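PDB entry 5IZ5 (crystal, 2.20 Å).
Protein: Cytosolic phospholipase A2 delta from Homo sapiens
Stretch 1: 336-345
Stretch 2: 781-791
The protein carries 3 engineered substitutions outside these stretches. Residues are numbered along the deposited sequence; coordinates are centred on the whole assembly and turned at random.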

# COMPACT_ATOMS: atom_id res chain seq x y z
N ALA B 336 -10.63 -19.43 -1.43
CA ALA B 336 -10.32 -20.75 -0.86
C ALA B 336 -9.78 -21.74 -1.88
O ALA B 336 -9.08 -22.69 -1.53
CB ALA B 336 -11.54 -21.33 -0.17
N ARG B 337 -10.14 -21.53 -3.15
CA ARG B 337 -9.63 -22.35 -4.25
C ARG B 337 -8.12 -22.19 -4.33
O ARG B 337 -7.40 -23.18 -4.32
CB ARG B 337 -10.29 -21.94 -5.57
CG ARG B 337 -9.78 -22.71 -6.77
CD ARG B 337 -10.55 -22.39 -8.04
NE ARG B 337 -11.05 -21.00 -8.13
CZ ARG B 337 -10.36 -19.92 -8.48
NH1 ARG B 337 -9.08 -19.98 -8.76
NH2 ARG B 337 -10.98 -18.74 -8.52
N ALA B 338 -7.66 -20.94 -4.40
CA ALA B 338 -6.23 -20.63 -4.41
C ALA B 338 -5.55 -21.16 -3.15
O ALA B 338 -4.48 -21.74 -3.22
CB ALA B 338 -5.99 -19.12 -4.54
N MET B 339 -6.18 -20.96 -1.99
CA MET B 339 -5.61 -21.40 -0.72
C MET B 339 -5.37 -22.92 -0.73
O MET B 339 -4.28 -23.38 -0.40
CB MET B 339 -6.53 -21.04 0.45
CG MET B 339 -6.00 -21.47 1.81
SD MET B 339 -7.16 -21.27 3.16
CE MET B 339 -8.39 -22.53 2.79
N THR B 340 -6.40 -23.67 -1.11
CA THR B 340 -6.35 -25.13 -1.13
C THR B 340 -5.30 -25.65 -2.11
O THR B 340 -4.43 -26.44 -1.75
CB THR B 340 -7.72 -25.73 -1.48
OG1 THR B 340 -8.67 -25.35 -0.47
CG2 THR B 340 -7.68 -27.26 -1.57
N SER B 341 -5.38 -25.17 -3.34
CA SER B 341 -4.49 -25.62 -4.39
C SER B 341 -3.02 -25.32 -4.08
O SER B 341 -2.15 -26.15 -4.37
CB SER B 341 -4.89 -24.97 -5.71
OG SER B 341 -4.05 -25.42 -6.77
N LEU B 342 -2.76 -24.16 -3.48
CA LEU B 342 -1.40 -23.75 -3.11
C LEU B 342 -0.80 -24.68 -2.06
O LEU B 342 0.38 -24.99 -2.12
CB LEU B 342 -1.39 -22.30 -2.62
CG LEU B 342 -0.05 -21.69 -2.20
CD1 LEU B 342 1.01 -21.84 -3.29
CD2 LEU B 342 -0.23 -20.22 -1.86
N TYR B 343 -1.62 -25.12 -1.11
CA TYR B 343 -1.19 -26.13 -0.14
C TYR B 343 -0.67 -27.38 -0.86
O TYR B 343 0.37 -27.93 -0.50
CB TYR B 343 -2.35 -26.53 0.77
CG TYR B 343 -2.53 -25.69 2.02
CD1 TYR B 343 -1.54 -25.64 2.99
CD2 TYR B 343 -3.71 -24.97 2.24
CE1 TYR B 343 -1.71 -24.89 4.14
CE2 TYR B 343 -3.88 -24.21 3.38
CZ TYR B 343 -2.88 -24.18 4.33
OH TYR B 343 -3.05 -23.42 5.47
N GLY B 344 -1.41 -27.81 -1.88
CA GLY B 344 -1.03 -28.96 -2.70
C GLY B 344 0.26 -28.74 -3.46
O GLY B 344 1.10 -29.64 -3.53
N HIS B 345 0.42 -27.54 -4.03
CA HIS B 345 1.64 -27.19 -4.73
C HIS B 345 2.85 -27.20 -3.81
O HIS B 345 3.94 -27.65 -4.19
CB HIS B 345 1.53 -25.83 -5.41
CG HIS B 345 0.59 -25.81 -6.57
ND1 HIS B 345 0.36 -26.90 -7.37
CD2 HIS B 345 -0.17 -24.81 -7.08
CE1 HIS B 345 -0.51 -26.58 -8.32
NE2 HIS B 345 -0.84 -25.31 -8.17
N ASP B 781 -14.24 -32.83 -1.82
CA ASP B 781 -13.87 -31.81 -2.81
C ASP B 781 -12.53 -31.13 -2.51
O ASP B 781 -11.81 -30.74 -3.42
CB ASP B 781 -14.95 -30.73 -2.92
CG ASP B 781 -16.24 -31.25 -3.54
OD1 ASP B 781 -16.18 -32.20 -4.35
OD2 ASP B 781 -17.31 -30.69 -3.23
N PHE B 782 -12.22 -30.97 -1.22
CA PHE B 782 -10.93 -30.42 -0.80
C PHE B 782 -9.80 -31.32 -1.28
O PHE B 782 -8.85 -30.85 -1.90
CB PHE B 782 -10.88 -30.30 0.72
CG PHE B 782 -9.59 -29.76 1.25
CD1 PHE B 782 -9.46 -28.41 1.57
CD2 PHE B 782 -8.49 -30.59 1.44
CE1 PHE B 782 -8.26 -27.90 2.06
CE2 PHE B 782 -7.30 -30.09 1.94
CZ PHE B 782 -7.18 -28.74 2.25
N GLU B 783 -9.92 -32.61 -0.97
CA GLU B 783 -8.87 -33.59 -1.29
C GLU B 783 -8.58 -33.69 -2.78
O GLU B 783 -7.43 -33.73 -3.18
CB GLU B 783 -9.23 -34.98 -0.73
CG GLU B 783 -9.03 -35.10 0.78
CD GLU B 783 -7.57 -35.02 1.20
OE1 GLU B 783 -6.74 -35.73 0.61
OE2 GLU B 783 -7.25 -34.25 2.13
N ARG B 784 -9.63 -33.71 -3.60
CA ARG B 784 -9.47 -33.74 -5.05
C ARG B 784 -8.64 -32.57 -5.58
O ARG B 784 -7.71 -32.77 -6.37
CB ARG B 784 -10.83 -33.72 -5.75
CG ARG B 784 -11.53 -35.07 -5.77
CD ARG B 784 -12.86 -34.96 -6.50
NE ARG B 784 -13.99 -35.56 -5.79
CZ ARG B 784 -14.81 -36.50 -6.25
NH1 ARG B 784 -14.64 -37.04 -7.46
NH2 ARG B 784 -15.81 -36.91 -5.48
N LEU B 785 -8.97 -31.36 -5.15
CA LEU B 785 -8.26 -30.16 -5.61
C LEU B 785 -6.82 -30.19 -5.12
O LEU B 785 -5.90 -29.89 -5.87
CB LEU B 785 -8.97 -28.88 -5.13
CG LEU B 785 -8.36 -27.53 -5.53
CD1 LEU B 785 -8.08 -27.46 -7.02
CD2 LEU B 785 -9.28 -26.39 -5.11
N LEU B 786 -6.65 -30.54 -3.85
CA LEU B 786 -5.32 -30.62 -3.26
C LEU B 786 -4.45 -31.66 -3.97
O LEU B 786 -3.33 -31.37 -4.37
CB LEU B 786 -5.43 -30.99 -1.78
CG LEU B 786 -4.10 -31.10 -1.04
CD1 LEU B 786 -3.67 -29.74 -0.51
CD2 LEU B 786 -4.19 -32.11 0.09
N ARG B 787 -4.99 -32.87 -4.13
CA ARG B 787 -4.23 -33.97 -4.74
C ARG B 787 -3.95 -33.70 -6.22
O ARG B 787 -2.87 -34.03 -6.71
CB ARG B 787 -4.93 -35.32 -4.57
CG ARG B 787 -4.98 -35.83 -3.14
CD ARG B 787 -5.09 -37.35 -3.06
NE ARG B 787 -5.25 -37.82 -1.69
CZ ARG B 787 -6.41 -38.12 -1.09
NH1 ARG B 787 -7.57 -38.01 -1.73
NH2 ARG B 787 -6.40 -38.54 0.17
N LEU B 788 -4.90 -33.09 -6.91
CA LEU B 788 -4.67 -32.64 -8.28
C LEU B 788 -3.47 -31.71 -8.36
O LEU B 788 -2.59 -31.87 -9.21
CB LEU B 788 -5.90 -31.92 -8.84
CG LEU B 788 -5.70 -31.16 -10.15
CD1 LEU B 788 -5.28 -32.12 -11.27
CD2 LEU B 788 -6.97 -30.42 -10.55
N SER B 789 -3.45 -30.71 -7.47
CA SER B 789 -2.39 -29.71 -7.45
C SER B 789 -1.05 -30.36 -7.17
O SER B 789 -0.06 -30.09 -7.84
CB SER B 789 -2.69 -28.63 -6.40
OG SER B 789 -3.96 -28.04 -6.61
N ASP B 790 -1.03 -31.21 -6.14
CA ASP B 790 0.15 -31.99 -5.78
C ASP B 790 0.66 -32.80 -6.98
O ASP B 790 1.84 -32.75 -7.33
CB ASP B 790 -0.21 -32.92 -4.62
CG ASP B 790 0.94 -33.80 -4.18
OD1 ASP B 790 2.11 -33.48 -4.47
OD2 ASP B 790 0.67 -34.82 -3.53
N TYR B 791 -0.26 -33.52 -7.62
CA TYR B 791 0.07 -34.34 -8.78
C TYR B 791 0.67 -33.52 -9.92
O TYR B 791 1.71 -33.89 -10.47
CB TYR B 791 -1.17 -35.09 -9.26
CG TYR B 791 -0.96 -35.82 -10.55
CD1 TYR B 791 -0.54 -37.15 -10.57
CD2 TYR B 791 -1.18 -35.19 -11.77
CE1 TYR B 791 -0.35 -37.83 -11.76
CE2 TYR B 791 -0.99 -35.86 -12.96
CZ TYR B 791 -0.58 -37.18 -12.95
OH TYR B 791 -0.39 -37.84 -14.14

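This is a close, buried helix-helix crossing, pinched tightest at a glycine and held by a serine-serine hydrogen bond, with apolar and CH-pi packing beside it. Both stretches are segments of longer helices, whose touching residues are at least 442 apart in sequence, and they run in broadly the same direction with a signed crossing angle of -42°. Their axes come within 7.2 Å, and together they bury 500 Å².

The first rule is that, at the point of closest CA approach, this contact has no room for a CB. At Gly344 the backbones come into contact: its CA lies 4.5 Å from the CA of Asp790. A CB built on Gly344 would point toward the partner helix and fall 2.5 Å from Leu786 O and 2.8 Å from Ser789 CB, both clashes. The bare backbone leaves room for a CA-H...O contact instead, with Asp790 CA 3.4 Å from Gly344 O. Leu786 packs beside the glycine, its CD1 3.3 Å from Gly344 N and 3.7 Å from Tyr343 CB.

The second rule is that the serine hydroxyls inside the contact are chained. Ser341 OG donates to Ser789 OG at 2.6 Å, and Ser789 OG in turn donates to Leu785 O, 2.8 Å away, one turn back on its own helix. Ser789, in rotamer m with its CA-to-CB bond pointing toward the partner, thus links the other helix to its own backbone. His345 starts with its CA-to-CB bond directed away, yet its ring end swings back: His345 ND1 makes a weak hydrogen bond to Ser789 O at 3.3 Å, with the oxygen at the ring edge near its plane. The imidazole also packs on the serine, His345 CE1 lying 3.6 Å from Ser789 CB.

Toward the N-terminal ends of the two stretches, packing takes over. Thr340 points toward the partner and serves two chemistries. Thr340 OG1 donates to Ala336 O at 2.9 Å, satisfying the hydroxyl within its own helix, while Thr340 CG2 sits over one face of the Phe782 ring, 3.9 Å from the centroid and 20° off the ring normal, a CH-pi contact. Thr340 CG2 also lies 4.0 Å from Leu785 CD2. Leu785 extends the apolar surface further, its CD2 reaching 4.1 Å from Arg337 CG; the guanidinium end of that arginine leads away and bonds elsewhere in the structure, leaving the aliphatic part of the side chain to the contact.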